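Local coordinates for ketosynthase (Streptomyces sp. MSC090213JE08, PDB 6KXD) that pairs with a chain length factor in the highly reducing type II polyketide synthase of ishigamide, and probably condenses malonyl units onto a carrier-bound acyl chain, at the interface of chains B and A. Residues are numbered along the deposited sequence; one frame, centred on the assembly and turned at random. Chains: chain A, Ketosynthase; chain B, Ketosynthase.

Contact 1: the interface of chains B and A. Residues chain B 137, 140-141; chain A 218-222.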
# COMPACT_ATOMS: atom_id res chain seq x y z
N PRO B 137 -24.24 0.05 -6.01
CA PRO B 137 -23.60 -0.59 -4.86
C PRO B 137 -22.44 -1.50 -5.28
O PRO B 137 -21.49 -1.64 -4.53
CB PRO B 137 -24.73 -1.38 -4.21
CG PRO B 137 -25.94 -0.55 -4.55
CD PRO B 137 -25.70 -0.19 -6.00
N ALA B 140 -19.47 0.57 -5.72
CA ALA B 140 -18.98 1.21 -4.51
C ALA B 140 -18.33 0.15 -3.63
O ALA B 140 -17.43 0.46 -2.93
CB ALA B 140 -20.07 1.95 -3.79
N ARG B 141 -18.77 -1.11 -3.71
CA ARG B 141 -18.19 -2.17 -2.84
C ARG B 141 -16.76 -2.58 -3.24
O ARG B 141 -16.08 -3.22 -2.47
CB ARG B 141 -19.09 -3.40 -2.89
CG ARG B 141 -20.29 -3.20 -1.99
CD ARG B 141 -21.37 -4.20 -2.38
NE ARG B 141 -22.60 -3.83 -1.71
CZ ARG B 141 -23.78 -4.32 -2.03
NH1 ARG B 141 -23.89 -5.12 -3.07
NH2 ARG B 141 -24.83 -4.01 -1.30
N THR A 218 -23.70 3.78 -0.33
CA THR A 218 -23.94 3.05 -1.54
C THR A 218 -23.55 1.58 -1.35
O THR A 218 -24.29 0.70 -1.77
CB THR A 218 -23.18 3.63 -2.73
OG1 THR A 218 -23.40 5.04 -2.81
CG2 THR A 218 -23.55 3.01 -4.05
N ALA A 219 -22.38 1.33 -0.73
CA ALA A 219 -21.81 -0.00 -0.56
C ALA A 219 -22.59 -0.82 0.48
O ALA A 219 -22.48 -2.06 0.48
CB ALA A 219 -20.34 0.08 -0.19
N THR A 220 -23.32 -0.16 1.38
CA THR A 220 -24.03 -0.85 2.44
C THR A 220 -24.94 -1.91 1.83
O THR A 220 -25.53 -1.69 0.78
CB THR A 220 -24.83 0.13 3.31
OG1 THR A 220 -23.91 1.01 3.97
CG2 THR A 220 -25.66 -0.55 4.37
N ALA A 221 -25.01 -3.09 2.47
CA ALA A 221 -26.05 -4.10 2.20
C ALA A 221 -27.42 -3.41 2.14
O ALA A 221 -27.91 -2.92 3.16
CB ALA A 221 -25.99 -5.17 3.26
N SER A 222 -28.02 -3.37 0.93
CA SER A 222 -29.24 -2.60 0.62
C SER A 222 -30.29 -2.80 1.72
O SER A 222 -30.52 -3.92 2.17
CB SER A 222 -29.80 -2.98 -0.73
OG SER A 222 -30.12 -4.37 -0.78
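B:Arg141 reaches edge-on to the backbone of A:Ala219 and A:Thr220, where helix 210-219 of the chain length factor ends and its chain turns into a loop. The chain of B:Arg141 is extended from CG to NE (chi2 162°), which carries the guanidinium along A:Ala219 to the carbonyls at the helix terminus. B:Arg141 NE gives a nearly straight hydrogen bond, 2.8 Å long, to A:Ala219 O, and that oxygen lies in the guanidinium plane. The second bond runs from B:Arg141 NH2 to A:Thr220 O and is longer, at 3.2 Å; here the nitrogen stands above the carbonyl plane, although the oxygen stays close to the plane of the guanidinium. Two successive carbonyls thus grip neighbouring N-H groups on one edge and limit the rotation of the group. A positive charge at a helix C-terminus would also suit the helix dipole.

One face of the same guanidinium is capped within chain B: B:Pro137 CB sits 3.8 Å above the plane, over its centre. B:Pro137 CB also touches the partner, 3.2 Å from A:Thr218 O.

Behind the arginine, small groups fill the seam between B helix 137-140 and the A helix. A:Thr218 turns its methyl CG2 anti to the backbone N (chi1 -50° for OG1), so the methyl rather than the hydroxyl meets chain B, and it packs 3.6 Å from B:Ala140 CB. The methyl of A:Ala219 lies alongside the aliphatic stem of the arginine, its CB 3.7 Å from B:Arg141 CG.

Contact 2: the interface of chains B and A. Residues chain B 175, 263-264, 266, 396, 398; chain A 162, 167-169, 171.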
# COMPACT_ATOMS: atom_id res chain seq x y z
N TYR B 175 8.07 -2.49 -3.55
CA TYR B 175 7.75 -2.58 -2.11
C TYR B 175 7.18 -3.95 -1.78
O TYR B 175 7.50 -4.55 -0.74
CB TYR B 175 6.71 -1.58 -1.68
CG TYR B 175 7.23 -0.21 -1.33
CD1 TYR B 175 7.72 0.64 -2.31
CD2 TYR B 175 7.19 0.23 -0.03
CE1 TYR B 175 8.15 1.91 -1.98
CE2 TYR B 175 7.60 1.50 0.31
CZ TYR B 175 8.09 2.34 -0.67
OH TYR B 175 8.50 3.59 -0.28
N SER B 263 13.98 3.95 0.61
CA SER B 263 14.26 5.25 1.10
C SER B 263 13.09 6.18 0.84
O SER B 263 12.24 5.94 -0.00
CB SER B 263 15.50 5.83 0.48
OG SER B 263 15.31 5.98 -0.91
N CYS B 264 13.11 7.27 1.61
CA CYS B 264 12.21 8.27 1.46
C CYS B 264 12.97 9.57 1.25
O CYS B 264 13.91 9.91 2.00
CB CYS B 264 11.27 8.37 2.66
SG CYS B 264 10.04 9.65 2.40
N ALA B 266 11.85 12.65 1.64
CA ALA B 266 11.46 13.57 2.67
C ALA B 266 11.75 14.97 2.16
O ALA B 266 12.31 15.83 2.84
CB ALA B 266 12.20 13.27 3.96
N ALA B 396 5.34 11.18 -3.19
CA ALA B 396 5.66 11.18 -1.71
C ALA B 396 7.11 10.73 -1.41
O ALA B 396 7.43 10.24 -0.30
CB ALA B 396 4.65 10.31 -0.99
N ASN B 398 8.83 8.18 -2.34
CA ASN B 398 8.94 6.83 -1.99
C ASN B 398 9.82 6.15 -3.03
O ASN B 398 9.46 6.14 -4.21
CB ASN B 398 7.57 6.16 -2.01
CG ASN B 398 6.70 6.46 -0.81
OD1 ASN B 398 5.70 5.79 -0.65
ND2 ASN B 398 7.07 7.40 0.06
N ALA A 162 6.84 12.28 6.43
CA ALA A 162 8.30 12.20 6.25
C ALA A 162 8.89 13.55 5.91
O ALA A 162 9.97 13.88 6.44
CB ALA A 162 8.63 11.18 5.21
N LEU A 167 11.93 12.37 7.68
CA LEU A 167 12.10 10.96 7.83
C LEU A 167 12.50 10.34 6.50
O LEU A 167 11.66 9.91 5.68
CB LEU A 167 10.81 10.36 8.40
CG LEU A 167 10.31 10.99 9.70
CD1 LEU A 167 8.96 10.45 10.09
CD2 LEU A 167 11.27 10.77 10.86
N LYS A 168 13.82 10.17 6.30
CA LYS A 168 14.33 9.61 5.08
C LYS A 168 14.30 8.08 5.05
O LYS A 168 14.69 7.46 4.07
CB LYS A 168 15.76 10.10 4.86
CG LYS A 168 15.87 11.60 4.63
CD LYS A 168 17.31 12.04 4.40
CE LYS A 168 17.62 13.36 5.07
NZ LYS A 168 16.75 14.43 4.57
N GLY A 169 13.85 7.43 6.13
CA GLY A 169 13.81 6.01 6.18
C GLY A 169 12.62 5.42 5.43
O GLY A 169 11.91 6.12 4.75
N ASN A 171 9.24 4.33 3.91
CA ASN A 171 8.02 5.09 3.91
C ASN A 171 7.00 4.31 3.10
O ASN A 171 7.15 4.22 1.90
CB ASN A 171 8.22 6.47 3.32
CG ASN A 171 7.08 7.39 3.67
OD1 ASN A 171 6.12 7.49 2.91
ND2 ASN A 171 7.22 8.09 4.78
O HOH W 1 10.60 4.16 1.38
O HOH W 2 4.18 5.65 1.69
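B:Cys264 pushes its thiol against A:Ala162 at the apolar centre, SG lying 3.5 Å from the methyl CB on helix 156-165. Both chains belong to the beta-ketoacyl synthase family of thiolase-like folds, and this patch lies on the seam between ketosynthase and chain length factor. B:Cys264 ends strand 255-264, and its SG stands anti to the backbone N (chi1 -178°), which sends the sulfur toward the A helix while CB rests 3.7 Å from A:Asn171 CB. On the far side of the thiol, the methyl of B:Ala266 comes up to A:Ala162 O and, more loosely, to the aliphatic CG of A:Lys168, whose chain bends at chi3 and chi4.

Around this centre the backbone takes over. B:Cys264 N donates to A:Lys168 O at 2.9 Å, approaching from above the carbonyl plane.

A:Asn171, at the start of strand 171-174, serves the rim with both its side chain and its backbone. The side chains of A:Asn171 and B:Asn398 cross at about a right angle, with their amide planes turned 58° apart. B:Asn398 ND2 reaches A:Asn171 OD1 at 3.0 Å from above the carbonyl plane, off the lone-pair directions. Water 2 joins the same pair on their oxygens, 2.8 Å from B:Asn398 OD1 and also bonded to A:Asn171 OD1.

Farther along, B:Tyr175 points its ring from helix 172-185 with the phenol tip on the backbone of A:Asn171: OH donates to A:Asn171 O at 2.6 Å, the C=O...OH angle is 154°, and the hydroxyl is tilted modestly from the carbonyl plane. The same hydroxyl holds water 1, which is also bonded to A:Asn171 N and sits 2.8 Å from B:Ser263 O, tying the phenol to backbone groups of both chains.

About 35 Å separates the C-alpha centres of contact 1 and contact 2, and they have no residue or secondary-structure element in common. Contact 1 uses the short B helix 137-140 and the end of A helix 210-219, at one extremity of the interface. Contact 2 uses B helix 172-185 and strands 255-264 and 398-405 against A helix 156-165 and strand 171-174, toward the opposite end. Two anchors so widely spaced should restrain the chains from rocking against each other, in keeping with a ketosynthase and chain length factor that work as a heterodimer.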